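Local coordinates for protein MGS-M4 (Unidentified, PDB 4Q3M) that probably catalyses the NAD(P)H-dependent reduction of carbonyl compounds, as in other aldo-keto reductases, although its substrate is unknown, at residues Phe138-Leu143 / Asn167-Asp172; Val156-Thr161 / Gln180-Ala185; Asp194-Glu199 / Thr211-Ala216; Ala205-Lys210 / Asp249-Lys254. All coordinates share one frame; numbering follows the deposited sequence.

Interaction 1: residues Phe138-Leu143 / Asn167-Asp172; sequences FNVHHL and NHFLHD
L170 and V140 form the heart of this apolar contact between the first turns of two helices. Their side chains run antiparallel alongside each other. L170 CG lies anti to its backbone N (chi1 178°), which carries the branch across to the other helix. Its methyl CD1 does the touching and sits 4.0 Å from V140 CG2. L143 reaches the same methyl from a different direction, roughly perpendicular to L170. L143 CD1 stands 4.1 Å from L170 CD1. F169 CG is also anti to its backbone N, and the side chain is set nearly square to V140. V140 CG2 meets the edge of the ring, near its plane, at 3.9 Å from F169 CE2. No hydrogen bond links the two segments. N139 occupies the N-cap position, but its side chain makes no capping bond; N139 OD1 takes the adjacent V140 N at 2.8 Å, from above the carbonyl plane. N139 N donates to H142 ND1. Y173 extends the apolar patch beside V140 and L143. L143 (on N157) and L170 (on N157 and V159) rest against strand 156-160. The first turns of helices 140-149 and 168-176 thus cover that strand, close to the second subunit.

Interaction 2: residues Val156-Thr161 / Gln180-Ala185; sequences VNQVET and QLEAYA
Strands 156-160 and 180-184 are parallel neighbours in the TIM barrel of this aldo-keto reductase family protein. With helix 168-176 between them in the chain, they make a beta-alpha-beta unit. Their axes run 29° apart. Backbone hydrogen bonds set the register. N157 bonds the neighbouring strand through both its N and its O: the N donates to Q180 O, and the O accepts from E182 N at 2.9 Å. V159 does the same, with its N bonded to E182 O at 2.8 Å and its O to Y184 N. T161 N closes the ladder on Y184 O. A side-chain hydrogen bond joins Q158 and E182, which extend alongside each other in the same direction. Both have CG anti to the backbone N. Q158 NE2 reaches E182 OE1 at 2.9 Å, with the amide and carboxylate planes 88° apart. The same NE2 also bonds D43 OD1. On the face carrying V159, L181 and A183, V159 CG2 lies 4.0 Å from L181 CD1. L170 covers V159 and L181 there. On the other face, the ring of Y184 folds back over strand 156-160, and its OH bonds N137 OD1. E160, whose carboxylate forms a salt bridge with K264 and accepts from I265 N, offers its CB to one face of that ring as a CH-pi contact, 4.2 Å from E160 CB to the Y184 ring centroid.

Interaction 3: residues Asp194-Glu199 / Thr211-Ala216; sequences DLLSNE and TIPQIA
Helix 192-196 meets the start of helix 212-222, with the CA atoms of L196 and I212 6.2 Å apart. I212 carries the contact. Its CG2 lies anti to the backbone N and its CG1 anti to the carbonyl carbon (chi1 -71°), so two branches reach the other segment. L195 and I212 lie flank to flank with their tips pointing opposite ways, and I212 CG2 rests 3.8 Å from L195 CG. I212 CD1 comes up to the backbone carbonyl at L196 O. L196 meets I212 at a slant, and its CD2 sits 4.0 Å from P213 CD and 4.1 Å from I212 CG2. One turn on, L195 CD2 touches A216 CB at 4.0 Å. M201 of helix 199-207 also packs on both L195 and I212. An alanine at I212 would remove CG1, CG2 and CD1 and would probably loosen the packing against L195 and L196. No hydrogen bond crosses the contact, but the start of helix 212-222 is capped within its own segment. T211 N donates to Q214 OE1 at 2.9 Å, in the carbonyl plane and on a lone pair. Q214 N returns a weak bond to T211 OG1. This pairing is a capping box, and I212 is the first helical residue after its N-cap.

Interaction 4: residues Ala205-Lys210 / Asp249-Lys254; sequences AKKHDK and DEEDMK
This salt-bridge network ties the end of helix 199-207 to the N-terminus of helix 250-257, on the protein surface. K207 leaves its helix fully extended, with CG anti to the backbone N (chi1 -178°), and meets the carboxylates of D249 and D252 tip to tip. K207 NZ and D249 OD2 form a salt bridge modelled very short, at 2.4 Å, on the syn lone pair of that oxygen. NZ also makes weak bonds to both oxygens of D252, with K207 NZ to D252 OD2 at 3.2 Å. E251 adds a long ion pair, K207 NZ to E251 OE1 at 3.9 Å. H208 comes in beside the lysine. Its NE2 donates to D252 OD2 at 2.9 Å with an N-H...O angle of 159°. The oxygen lies in the plane of the imidazole, but the donor stands above the carboxylate plane, and ring and carboxylate are turned 74° apart. D252 OD2 thus receives both H208 and K207. F246 meets the ring of H208 as well, with the planes oblique. D252 and D249 would tend to stabilise a positive charge on H208, though K207 would probably offset this. An alanine at D252 would remove the acceptor of H208 NE2 and two weak partners of K207, and would probably weaken the link between the helices. D249 has a second task. Its OD1 accepts from D252 N at 2.9 Å, met nearly along the C-O axis. An aspartate that bonds the backbone N three residues on is a typical helix N-cap, and this one also belongs to the interhelical salt-bridge network.

Overall arrangement
The four contacts fall into two touching pairs. Interactions 1 and 2 have centres 10 Å apart. N167 ND2 of interaction 1 probably hydrogen-bonds to E160 O (2.6 Å) and T161 OG1 (2.9 Å), which would tie the start of helix 168-176 to the end of strand 156-160. Interactions 3 and 4 have centres 12 Å apart and join through I215, whose CD1 packs 3.9 Å from K210 CB. Interaction 2 lies nearest the centre of the chain, and interactions 3 and 4 lie farther out. A sulfate ion, probably from the crystallisation liquor, sits about 4 Å from the A185 side chain, near the carboxyl ends of the strands, where TIM barrels place their active sites.

Interaction 1: residues Phe138-Leu143 / Asn167-Asp172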
# COMPACT_ATOMS: atom_id res chain seq x y z
N PHE A 138 8.35 -0.72 6.08
CA PHE A 138 9.05 0.17 5.17
C PHE A 138 8.86 -0.29 3.73
O PHE A 138 9.08 -1.46 3.41
CB PHE A 138 10.54 0.24 5.51
CG PHE A 138 10.89 1.30 6.52
CD1 PHE A 138 10.08 1.52 7.63
CD2 PHE A 138 12.02 2.07 6.36
CE1 PHE A 138 10.41 2.49 8.55
CE2 PHE A 138 12.35 3.05 7.29
CZ PHE A 138 11.54 3.26 8.38
N ASN A 139 8.43 0.62 2.87
CA ASN A 139 8.29 0.31 1.45
C ASN A 139 9.62 0.53 0.74
O ASN A 139 10.63 0.84 1.38
CB ASN A 139 7.19 1.15 0.81
CG ASN A 139 6.50 0.43 -0.33
OD1 ASN A 139 7.03 -0.54 -0.88
ND2 ASN A 139 5.31 0.89 -0.70
N VAL A 140 9.62 0.38 -0.58
CA VAL A 140 10.85 0.44 -1.37
C VAL A 140 11.58 1.78 -1.25
O VAL A 140 12.77 1.81 -0.95
CB VAL A 140 10.57 0.15 -2.86
CG1 VAL A 140 11.81 0.46 -3.70
CG2 VAL A 140 10.14 -1.29 -3.05
N HIS A 141 10.87 2.88 -1.46
CA HIS A 141 11.50 4.19 -1.43
C HIS A 141 11.97 4.57 -0.03
O HIS A 141 12.89 5.38 0.13
CB HIS A 141 10.56 5.27 -1.99
CG HIS A 141 9.24 5.35 -1.30
ND1 HIS A 141 8.23 4.43 -1.51
CD2 HIS A 141 8.75 6.25 -0.41
CE1 HIS A 141 7.18 4.75 -0.78
NE2 HIS A 141 7.47 5.85 -0.10
N HIS A 142 11.36 3.98 0.99
CA HIS A 142 11.82 4.16 2.36
C HIS A 142 13.15 3.44 2.56
O HIS A 142 14.06 3.96 3.21
CB HIS A 142 10.78 3.63 3.36
CG HIS A 142 9.43 4.26 3.21
ND1 HIS A 142 8.26 3.58 3.48
CD2 HIS A 142 9.06 5.50 2.83
CE1 HIS A 142 7.23 4.38 3.27
NE2 HIS A 142 7.69 5.55 2.87
N LEU A 143 13.25 2.25 1.98
CA LEU A 143 14.48 1.46 2.08
C LEU A 143 15.61 2.10 1.28
O LEU A 143 16.76 2.09 1.73
CB LEU A 143 14.23 0.03 1.58
CG LEU A 143 13.24 -0.80 2.40
CD1 LEU A 143 13.01 -2.16 1.76
CD2 LEU A 143 13.72 -0.95 3.83
N ASN A 167 3.88 -9.95 -1.93
CA ASN A 167 4.97 -8.98 -1.95
C ASN A 167 6.24 -9.45 -2.68
O ASN A 167 7.34 -9.30 -2.16
CB ASN A 167 5.35 -8.59 -0.52
CG ASN A 167 4.19 -8.02 0.26
OD1 ASN A 167 3.30 -7.38 -0.31
ND2 ASN A 167 4.18 -8.24 1.57
N HIS A 168 6.07 -10.00 -3.88
CA HIS A 168 7.21 -10.50 -4.64
C HIS A 168 8.15 -9.38 -5.09
O HIS A 168 9.36 -9.57 -5.19
CB HIS A 168 6.73 -11.29 -5.86
CG HIS A 168 6.13 -12.62 -5.52
ND1 HIS A 168 6.87 -13.78 -5.46
CD2 HIS A 168 4.86 -12.97 -5.20
CE1 HIS A 168 6.09 -14.78 -5.13
NE2 HIS A 168 4.86 -14.32 -4.97
N PHE A 169 7.58 -8.21 -5.36
CA PHE A 169 8.37 -7.05 -5.79
C PHE A 169 9.25 -6.56 -4.65
O PHE A 169 10.46 -6.38 -4.82
CB PHE A 169 7.45 -5.93 -6.28
CG PHE A 169 8.18 -4.76 -6.87
CD1 PHE A 169 8.49 -4.73 -8.22
CD2 PHE A 169 8.57 -3.69 -6.08
CE1 PHE A 169 9.16 -3.66 -8.77
CE2 PHE A 169 9.24 -2.61 -6.62
CZ PHE A 169 9.54 -2.60 -7.97
N LEU A 170 8.64 -6.33 -3.49
CA LEU A 170 9.36 -5.87 -2.31
C LEU A 170 10.39 -6.90 -1.86
O LEU A 170 11.50 -6.55 -1.45
CB LEU A 170 8.38 -5.58 -1.17
CG LEU A 170 8.97 -5.12 0.16
CD1 LEU A 170 9.74 -3.81 -0.01
CD2 LEU A 170 7.88 -4.97 1.21
N HIS A 171 10.02 -8.17 -1.96
CA HIS A 171 10.90 -9.27 -1.59
C HIS A 171 12.15 -9.27 -2.47
O HIS A 171 13.27 -9.39 -1.96
CB HIS A 171 10.18 -10.61 -1.72
CG HIS A 171 10.96 -11.78 -1.20
ND1 HIS A 171 10.71 -13.07 -1.60
CD2 HIS A 171 11.98 -11.84 -0.31
CE1 HIS A 171 11.55 -13.89 -0.98
NE2 HIS A 171 12.33 -13.17 -0.19
N ASP A 172 11.96 -9.14 -3.77
CA ASP A 172 13.07 -9.11 -4.72
C ASP A 172 13.98 -7.92 -4.46
O ASP A 172 15.21 -8.06 -4.51
CB ASP A 172 12.55 -9.07 -6.16
CG ASP A 172 12.05 -10.41 -6.64
OD1 ASP A 172 12.40 -11.44 -6.01
OD2 ASP A 172 11.31 -10.45 -7.64

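Interaction 2: residues Val156-Thr161 / Gln180-Ala185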
# COMPACT_ATOMS: atom_id res chain seq x y z
N VAL A 156 16.93 -6.27 8.34
CA VAL A 156 15.62 -6.90 8.35
C VAL A 156 14.51 -5.90 8.03
O VAL A 156 14.51 -4.78 8.54
CB VAL A 156 15.32 -7.57 9.72
CG1 VAL A 156 13.87 -8.02 9.81
CG2 VAL A 156 16.27 -8.73 9.97
N ASN A 157 13.57 -6.31 7.18
CA ASN A 157 12.36 -5.53 6.93
C ASN A 157 11.11 -6.36 7.22
O ASN A 157 10.73 -7.21 6.41
CB ASN A 157 12.33 -5.01 5.49
CG ASN A 157 11.17 -4.07 5.23
OD1 ASN A 157 10.59 -3.50 6.16
ND2 ASN A 157 10.83 -3.89 3.96
N GLN A 158 10.49 -6.12 8.37
CA GLN A 158 9.30 -6.87 8.75
C GLN A 158 8.03 -6.23 8.21
O GLN A 158 7.64 -5.14 8.64
CB GLN A 158 9.20 -7.00 10.27
CG GLN A 158 8.00 -7.82 10.73
CD GLN A 158 7.88 -7.89 12.24
OE1 GLN A 158 6.82 -7.59 12.80
NE2 GLN A 158 8.95 -8.29 12.91
N VAL A 159 7.39 -6.90 7.25
CA VAL A 159 6.18 -6.37 6.63
C VAL A 159 5.08 -7.42 6.53
O VAL A 159 5.35 -8.62 6.58
CB VAL A 159 6.47 -5.83 5.21
CG1 VAL A 159 7.34 -4.58 5.28
CG2 VAL A 159 7.13 -6.90 4.36
N GLU A 160 3.84 -6.95 6.39
CA GLU A 160 2.70 -7.83 6.21
C GLU A 160 2.86 -8.66 4.94
O GLU A 160 2.90 -8.12 3.84
CB GLU A 160 1.40 -7.02 6.13
CG GLU A 160 0.19 -7.84 5.71
CD GLU A 160 -0.98 -6.97 5.28
OE1 GLU A 160 -0.95 -5.75 5.55
OE2 GLU A 160 -1.91 -7.51 4.65
N THR A 161 2.97 -9.97 5.11
CA THR A 161 3.17 -10.87 3.98
C THR A 161 2.44 -12.19 4.20
O THR A 161 2.69 -12.89 5.18
CB THR A 161 4.66 -11.14 3.73
OG1 THR A 161 5.37 -9.90 3.61
CG2 THR A 161 4.85 -11.94 2.45
N GLN A 180 16.86 -9.01 4.85
CA GLN A 180 16.03 -10.16 5.15
C GLN A 180 14.59 -9.74 5.37
O GLN A 180 14.27 -9.09 6.37
CB GLN A 180 16.56 -10.91 6.37
CG GLN A 180 15.66 -12.06 6.82
CD GLN A 180 15.58 -13.17 5.78
OE1 GLN A 180 16.58 -13.56 5.19
NE2 GLN A 180 14.37 -13.68 5.56
N LEU A 181 13.71 -10.12 4.45
CA LEU A 181 12.30 -9.82 4.59
C LEU A 181 11.68 -10.72 5.65
O LEU A 181 11.88 -11.94 5.64
CB LEU A 181 11.57 -9.97 3.26
CG LEU A 181 10.14 -9.41 3.22
CD1 LEU A 181 9.94 -8.56 1.98
CD2 LEU A 181 9.12 -10.54 3.27
N GLU A 182 10.94 -10.12 6.57
CA GLU A 182 10.26 -10.86 7.62
C GLU A 182 8.76 -10.66 7.49
O GLU A 182 8.28 -9.55 7.28
CB GLU A 182 10.75 -10.41 9.00
CG GLU A 182 10.24 -11.26 10.15
CD GLU A 182 10.77 -10.80 11.49
OE1 GLU A 182 11.20 -9.63 11.59
OE2 GLU A 182 10.77 -11.60 12.45
N ALA A 183 8.01 -11.75 7.61
CA ALA A 183 6.57 -11.71 7.40
C ALA A 183 5.80 -11.73 8.71
O ALA A 183 5.87 -12.70 9.46
CB ALA A 183 6.13 -12.87 6.52
N TYR A 184 5.06 -10.65 8.98
CA TYR A 184 4.10 -10.68 10.07
C TYR A 184 2.71 -10.83 9.47
O TYR A 184 2.53 -10.66 8.26
CB TYR A 184 4.20 -9.44 10.97
CG TYR A 184 3.58 -8.15 10.44
CD1 TYR A 184 2.22 -7.92 10.54
CD2 TYR A 184 4.38 -7.16 9.89
CE1 TYR A 184 1.66 -6.74 10.08
CE2 TYR A 184 3.83 -5.98 9.42
CZ TYR A 184 2.47 -5.78 9.52
OH TYR A 184 1.91 -4.60 9.06
N ALA A 185 1.73 -11.16 10.32
CA ALA A 185 0.41 -11.58 9.87
C ALA A 185 0.48 -12.66 8.78
O ALA A 185 -0.14 -12.51 7.73
CB ALA A 185 -0.39 -10.38 9.38

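Interaction 3: residues Asp194-Glu199 / Thr211-Ala216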
# COMPACT_ATOMS: atom_id res chain seq x y z
N ASP A 194 -10.44 -15.74 5.29
CA ASP A 194 -10.13 -15.86 3.86
C ASP A 194 -9.10 -16.96 3.60
O ASP A 194 -9.16 -17.64 2.58
CB ASP A 194 -9.61 -14.53 3.31
CG ASP A 194 -10.71 -13.66 2.76
OD1 ASP A 194 -11.35 -14.06 1.76
OD2 ASP A 194 -10.94 -12.57 3.32
N LEU A 195 -8.18 -17.13 4.54
CA LEU A 195 -7.14 -18.14 4.42
C LEU A 195 -7.69 -19.55 4.66
O LEU A 195 -7.41 -20.47 3.89
CB LEU A 195 -6.00 -17.85 5.39
CG LEU A 195 -4.78 -18.78 5.36
CD1 LEU A 195 -4.38 -19.11 3.93
CD2 LEU A 195 -3.62 -18.14 6.10
N LEU A 196 -8.48 -19.70 5.71
CA LEU A 196 -9.05 -21.00 6.06
C LEU A 196 -10.11 -21.44 5.07
O LEU A 196 -10.40 -22.63 4.94
CB LEU A 196 -9.64 -20.96 7.48
CG LEU A 196 -8.66 -20.67 8.62
CD1 LEU A 196 -9.36 -20.76 9.96
CD2 LEU A 196 -7.47 -21.62 8.56
N SER A 197 -10.70 -20.48 4.36
CA SER A 197 -11.74 -20.78 3.39
C SER A 197 -11.17 -20.97 1.98
O SER A 197 -11.89 -21.38 1.07
CB SER A 197 -12.79 -19.67 3.37
OG SER A 197 -12.24 -18.45 2.89
N ASN A 198 -9.89 -20.68 1.83
CA ASN A 198 -9.24 -20.76 0.52
C ASN A 198 -9.20 -22.19 -0.02
O ASN A 198 -8.62 -23.07 0.60
CB ASN A 198 -7.82 -20.20 0.59
CG ASN A 198 -7.17 -20.09 -0.77
OD1 ASN A 198 -6.55 -21.03 -1.25
ND2 ASN A 198 -7.31 -18.93 -1.40
N GLU A 199 -9.83 -22.39 -1.17
CA GLU A 199 -9.91 -23.71 -1.79
C GLU A 199 -8.53 -24.28 -2.13
O GLU A 199 -8.27 -25.46 -1.91
CB GLU A 199 -10.75 -23.65 -3.06
CG GLU A 199 -10.78 -24.96 -3.81
CD GLU A 199 -11.40 -24.83 -5.18
OE1 GLU A 199 -11.32 -23.74 -5.76
OE2 GLU A 199 -11.98 -25.83 -5.66
N THR A 211 -2.38 -28.78 8.22
CA THR A 211 -3.44 -27.80 8.34
C THR A 211 -3.15 -26.63 7.40
O THR A 211 -2.00 -26.44 6.98
CB THR A 211 -3.60 -27.28 9.78
OG1 THR A 211 -2.49 -26.46 10.13
CG2 THR A 211 -3.69 -28.45 10.75
N ILE A 212 -4.17 -25.85 7.08
CA ILE A 212 -4.01 -24.69 6.22
C ILE A 212 -2.98 -23.67 6.76
O ILE A 212 -2.15 -23.18 5.99
CB ILE A 212 -5.37 -23.98 5.98
CG1 ILE A 212 -6.25 -24.83 5.07
CG2 ILE A 212 -5.16 -22.60 5.36
CD1 ILE A 212 -7.55 -24.16 4.67
N PRO A 213 -3.01 -23.36 8.07
CA PRO A 213 -1.96 -22.46 8.57
C PRO A 213 -0.55 -23.01 8.39
O PRO A 213 0.33 -22.27 7.94
CB PRO A 213 -2.30 -22.31 10.05
CG PRO A 213 -3.76 -22.56 10.13
CD PRO A 213 -4.02 -23.63 9.11
N GLN A 214 -0.34 -24.28 8.74
CA GLN A 214 0.96 -24.93 8.59
C GLN A 214 1.49 -24.79 7.17
O GLN A 214 2.70 -24.69 6.95
CB GLN A 214 0.86 -26.41 8.96
CG GLN A 214 0.71 -26.68 10.44
CD GLN A 214 0.56 -28.16 10.74
OE1 GLN A 214 -0.09 -28.90 10.00
NE2 GLN A 214 1.17 -28.60 11.84
N ILE A 215 0.57 -24.78 6.22
CA ILE A 215 0.89 -24.60 4.81
C ILE A 215 1.41 -23.20 4.52
O ILE A 215 2.50 -23.03 3.96
CB ILE A 215 -0.34 -24.86 3.93
CG1 ILE A 215 -0.66 -26.36 3.91
CG2 ILE A 215 -0.14 -24.28 2.54
CD1 ILE A 215 0.57 -27.26 3.88
N ALA A 216 0.61 -22.19 4.88
CA ALA A 216 0.96 -20.79 4.63
C ALA A 216 2.30 -20.45 5.26
O ALA A 216 3.06 -19.65 4.71
CB ALA A 216 -0.13 -19.88 5.17

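Interaction 4: residues Ala205-Lys210 / Asp249-Lys254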
# COMPACT_ATOMS: atom_id res chain seq x y z
N ALA A 205 -3.31 -28.83 1.35
CA ALA A 205 -3.20 -29.32 2.72
C ALA A 205 -3.53 -30.81 2.79
O ALA A 205 -3.08 -31.52 3.69
CB ALA A 205 -4.12 -28.53 3.64
N LYS A 206 -4.33 -31.28 1.83
CA LYS A 206 -4.65 -32.71 1.71
C LYS A 206 -3.40 -33.50 1.33
O LYS A 206 -3.24 -34.66 1.71
CB LYS A 206 -5.75 -32.93 0.67
CG LYS A 206 -5.27 -33.64 -0.60
CD LYS A 206 -6.32 -33.70 -1.70
CE LYS A 206 -6.66 -32.31 -2.21
NZ LYS A 206 -7.66 -32.33 -3.32
N LYS A 207 -2.51 -32.85 0.59
CA LYS A 207 -1.38 -33.52 -0.04
C LYS A 207 -0.30 -33.87 0.96
O LYS A 207 0.39 -34.88 0.83
CB LYS A 207 -0.83 -32.62 -1.15
CG LYS A 207 0.33 -33.20 -1.93
CD LYS A 207 0.72 -32.23 -3.04
CE LYS A 207 1.98 -32.67 -3.76
NZ LYS A 207 2.36 -31.68 -4.80
N HIS A 208 -0.16 -33.03 1.99
CA HIS A 208 0.90 -33.19 2.97
C HIS A 208 0.35 -33.51 4.36
O HIS A 208 1.10 -33.52 5.34
CB HIS A 208 1.77 -31.94 3.01
CG HIS A 208 2.30 -31.53 1.67
ND1 HIS A 208 3.33 -32.19 1.04
CD2 HIS A 208 1.94 -30.52 0.84
CE1 HIS A 208 3.58 -31.61 -0.12
NE2 HIS A 208 2.76 -30.60 -0.26
N ASP A 209 -0.96 -33.76 4.42
CA ASP A 209 -1.63 -34.09 5.68
C ASP A 209 -1.38 -33.03 6.74
O ASP A 209 -1.13 -33.33 7.90
CB ASP A 209 -1.19 -35.47 6.18
CG ASP A 209 -2.06 -36.00 7.30
OD1 ASP A 209 -3.24 -35.58 7.39
OD2 ASP A 209 -1.58 -36.84 8.09
N LYS A 210 -1.45 -31.77 6.32
CA LYS A 210 -1.21 -30.65 7.23
C LYS A 210 -2.46 -29.79 7.36
O LYS A 210 -3.47 -30.03 6.70
CB LYS A 210 -0.03 -29.81 6.73
CG LYS A 210 1.30 -30.53 6.75
CD LYS A 210 1.74 -30.83 8.16
CE LYS A 210 3.10 -31.50 8.19
NZ LYS A 210 3.59 -31.72 9.58
N ASP A 249 6.56 -28.81 -3.19
CA ASP A 249 7.16 -28.95 -4.51
C ASP A 249 6.83 -27.77 -5.41
O ASP A 249 6.11 -26.85 -5.00
CB ASP A 249 6.72 -30.27 -5.17
CG ASP A 249 5.21 -30.42 -5.23
OD1 ASP A 249 4.50 -29.43 -5.49
OD2 ASP A 249 4.73 -31.56 -5.02
N GLU A 250 7.35 -27.81 -6.63
CA GLU A 250 7.20 -26.70 -7.58
C GLU A 250 5.74 -26.40 -7.92
O GLU A 250 5.34 -25.24 -7.95
CB GLU A 250 7.98 -27.01 -8.86
CG GLU A 250 7.67 -26.06 -10.01
CD GLU A 250 8.54 -26.32 -11.23
OE1 GLU A 250 9.18 -27.39 -11.29
OE2 GLU A 250 8.58 -25.45 -12.12
N GLU A 251 4.95 -27.44 -8.16
CA GLU A 251 3.56 -27.25 -8.57
C GLU A 251 2.73 -26.71 -7.41
O GLU A 251 1.74 -26.01 -7.62
CB GLU A 251 2.96 -28.56 -9.09
CG GLU A 251 2.22 -29.39 -8.06
CD GLU A 251 1.39 -30.50 -8.69
OE1 GLU A 251 0.40 -30.92 -8.07
OE2 GLU A 251 1.74 -30.94 -9.80
N ASP A 252 3.14 -27.02 -6.18
CA ASP A 252 2.49 -26.45 -5.00
C ASP A 252 2.74 -24.96 -4.94
O ASP A 252 1.82 -24.17 -4.78
CB ASP A 252 3.00 -27.12 -3.72
CG ASP A 252 2.41 -28.49 -3.49
OD1 ASP A 252 1.28 -28.75 -3.98
OD2 ASP A 252 3.06 -29.32 -2.82
N MET A 253 4.01 -24.58 -5.09
CA MET A 253 4.42 -23.18 -5.03
C MET A 253 3.74 -22.34 -6.11
O MET A 253 3.36 -21.20 -5.87
CB MET A 253 5.94 -23.07 -5.16
CG MET A 253 6.70 -23.70 -4.01
SD MET A 253 6.36 -22.88 -2.44
CE MET A 253 7.07 -21.27 -2.75
N LYS A 254 3.61 -22.92 -7.30
CA LYS A 254 2.97 -22.22 -8.41
C LYS A 254 1.45 -22.17 -8.21
O LYS A 254 0.78 -21.30 -8.76
CB LYS A 254 3.31 -22.90 -9.74
CG LYS A 254 3.78 -21.93 -10.81
CD LYS A 254 4.91 -21.06 -10.30
CE LYS A 254 5.42 -20.10 -11.37
NZ LYS A 254 6.00 -18.87 -10.78